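Local coordinates for protein uncharacterized RmlC-like cupin (Ralstonia eutropha JMP134, PDB 3EBR) that is of unknown function but folds as a ChrR-like cupin, a small beta-barrel protein found here as an assembly of four chains, at residues H58-T61 / G62-V66. Sequence-based numbering, arbitrary orientation. Where two conformers were deposited one is given.
Sequences HHHT and GTVIV
The imidazole of His60 reaches across the inside of the bend that follows it, with the Gly62 amide N over one face, 3.6 Å above the plane and displaced toward the rim, and the Thr63 carbonyl at the edge. In the conformer described, one of two modelled, His60 NE2 donates to Thr63 O over 3.0 Å. That bond is bent at the proton (144°) and nearly in the ring plane, but NE2 sits well above the carbonyl plane rather than along a lone pair of the oxygen; with a second conformer of His60 modelled, the bond is tentative. The same edge carries CD2, which meets Gly62 O, while the CG2 methyl of Val64 comes in obliquely beside CD2 and NE2. With CG anti to the backbone N (chi1 -176°), the ring spans the gap between strand 58-60 and the start of strand 64-70. Thr61 OG1 is hydrogen-bonded to Glu117 N, so the bend is tied to the chain just before strand 118-121. Val114 of strand 108-115 touches both His60 and Val64. This buried turn carries the chain from one sheet of the cupin barrel to the other. The spacing matches the first cupin motif, His58 and His60 falling at its His-X-His pair and Val64 where many cupins have a metal-binding glutamate.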
ATOM      1  N   HIS A  58      11.552  -5.284 -19.104  1.00 48.75           N
ATOM      2  CA  HIS A  58      11.798  -5.174 -17.680  1.00 49.47           C
ATOM      3  C   HIS A  58      10.859  -6.077 -16.917  1.00 49.05           C
ATOM      4  O   HIS A  58       9.747  -6.331 -17.371  1.00 50.12           O
ATOM      5  CB  HIS A  58      11.635  -3.723 -17.180  1.00 49.73           C
ATOM      6  CG  HIS A  58      10.247  -3.160 -17.315  1.00 52.92           C
ATOM      7  ND1 HIS A  58       9.876  -2.334 -18.352  1.00 55.90           N
ATOM      8  CD2 HIS A  58       9.149  -3.285 -16.526  1.00 57.98           C
ATOM      9  CE1 HIS A  58       8.611  -1.980 -18.200  1.00 58.65           C
ATOM     10  NE2 HIS A  58       8.144  -2.551 -17.104  1.00 56.18           N
ATOM     11  N   HIS A  59      11.348  -6.569 -15.784  1.00 48.55           N
ATOM     12  CA  HIS A  59      10.601  -7.369 -14.839  1.00 47.18           C
ATOM     13  C   HIS A  59      10.395  -6.349 -13.757  1.00 46.73           C
ATOM     14  O   HIS A  59      11.373  -5.684 -13.391  1.00 46.29           O
ATOM     15  CB  HIS A  59      11.418  -8.526 -14.295  1.00 46.40           C
ATOM     16  CG  HIS A  59      10.733  -9.310 -13.217  1.00 43.91           C
ATOM     17  ND1 HIS A  59      10.105 -10.513 -13.454  1.00 45.55           N
ATOM     18  CD2 HIS A  59      10.591  -9.068 -11.894  1.00 41.42           C
ATOM     19  CE1 HIS A  59       9.608 -10.978 -12.323  1.00 42.50           C
ATOM     20  NE2 HIS A  59       9.886 -10.119 -11.363  1.00 43.31           N
ATOM     21  N   HIS A  60       9.160  -6.221 -13.265  0.50 46.30           N
ATOM     22  CA  HIS A  60       8.830  -5.276 -12.198  0.50 46.29           C
ATOM     23  C   HIS A  60       8.358  -6.029 -10.945  0.50 45.86           C
ATOM     24  O   HIS A  60       7.493  -6.902 -11.038  0.50 44.77           O
ATOM     25  CB  HIS A  60       7.801  -4.250 -12.666  0.50 46.61           C
ATOM     26  CG  HIS A  60       7.518  -3.213 -11.637  0.50 47.37           C
ATOM     27  ND1 HIS A  60       8.511  -2.440 -11.082  0.50 46.87           N
ATOM     28  CD2 HIS A  60       6.363  -2.797 -11.080  0.50 49.09           C
ATOM     29  CE1 HIS A  60       7.984  -1.618 -10.198  0.50 43.72           C
ATOM     30  NE2 HIS A  60       6.678  -1.803 -10.187  0.50 46.89           N
ATOM     31  N   THR A  61       8.921  -5.665  -9.785  1.00 46.11           N
ATOM     32  CA  THR A  61       8.614  -6.310  -8.503  1.00 46.26           C
ATOM     33  C   THR A  61       7.291  -5.955  -7.804  1.00 46.89           C
ATOM     34  O   THR A  61       6.776  -6.788  -7.053  1.00 48.41           O
ATOM     35  CB  THR A  61       9.791  -6.052  -7.517  1.00 46.13           C
ATOM     36  OG1 THR A  61       9.972  -4.645  -7.331  1.00 46.12           O
ATOM     37  CG2 THR A  61      11.092  -6.663  -8.056  1.00 44.62           C
ATOM     38  N   GLY A  62       6.766  -4.748  -8.026  1.00 47.10           N
ATOM     39  CA  GLY A  62       5.496  -4.304  -7.418  1.00 46.91           C
ATOM     40  C   GLY A  62       4.495  -3.941  -8.492  1.00 47.26           C
ATOM     41  O   GLY A  62       4.436  -4.596  -9.522  1.00 49.74           O
ATOM     42  N   THR A  63       3.693  -2.916  -8.259  1.00 46.14           N
ATOM     43  CA  THR A  63       2.680  -2.497  -9.220  1.00 45.13           C
ATOM     44  C   THR A  63       3.104  -1.236  -9.945  1.00 44.91           C
ATOM     45  O   THR A  63       4.070  -0.575  -9.548  1.00 46.75           O
ATOM     46  CB  THR A  63       1.351  -2.232  -8.515  1.00 44.66           C
ATOM     47  OG1 THR A  63       1.555  -1.241  -7.509  1.00 46.40           O
ATOM     48  CG2 THR A  63       0.829  -3.499  -7.863  1.00 43.53           C
ATOM     49  N   VAL A  64       2.395  -0.940 -11.033  1.00 43.45           N
ATOM     50  CA  VAL A  64       2.597   0.256 -11.831  1.00 42.82           C
ATOM     51  C   VAL A  64       1.228   0.722 -12.329  1.00 42.77           C
ATOM     52  O   VAL A  64       0.513  -0.072 -12.930  1.00 45.06           O
ATOM     53  CB  VAL A  64       3.495   0.055 -13.069  1.00 43.92           C
ATOM     54  CG1 VAL A  64       3.680   1.386 -13.806  1.00 46.04           C
ATOM     55  CG2 VAL A  64       4.840  -0.484 -12.697  1.00 42.57           C
ATOM     56  N   ILE A  65       0.847   1.960 -12.024  1.00 40.57           N
ATOM     57  CA  ILE A  65      -0.386   2.563 -12.505  1.00 39.53           C
ATOM     58  C   ILE A  65       0.097   3.540 -13.577  1.00 40.58           C
ATOM     59  O   ILE A  65       0.928   4.394 -13.269  1.00 41.23           O
ATOM     60  CB  ILE A  65      -1.133   3.326 -11.427  1.00 40.74           C
ATOM     61  CG1 ILE A  65      -1.608   2.373 -10.318  1.00 41.93           C
ATOM     62  CG2 ILE A  65      -2.331   4.077 -12.041  1.00 33.24           C
ATOM     63  CD1 ILE A  65      -2.243   3.071  -9.141  1.00 39.49           C
ATOM     64  N   VAL A  66      -0.375   3.404 -14.817  1.00 39.28           N
ATOM     65  CA  VAL A  66       0.021   4.288 -15.903  1.00 38.31           C
ATOM     66  C   VAL A  66      -1.189   4.988 -16.517  1.00 39.81           C
ATOM     67  O   VAL A  66      -2.096   4.311 -16.991  1.00 39.27           O
ATOM     68  CB  VAL A  66       0.744   3.542 -17.054  1.00 37.56           C
ATOM     69  CG1 VAL A  66       1.177   4.541 -18.106  1.00 33.22           C
ATOM     70  CG2 VAL A  66       1.949   2.762 -16.561  1.00 36.00           C
TER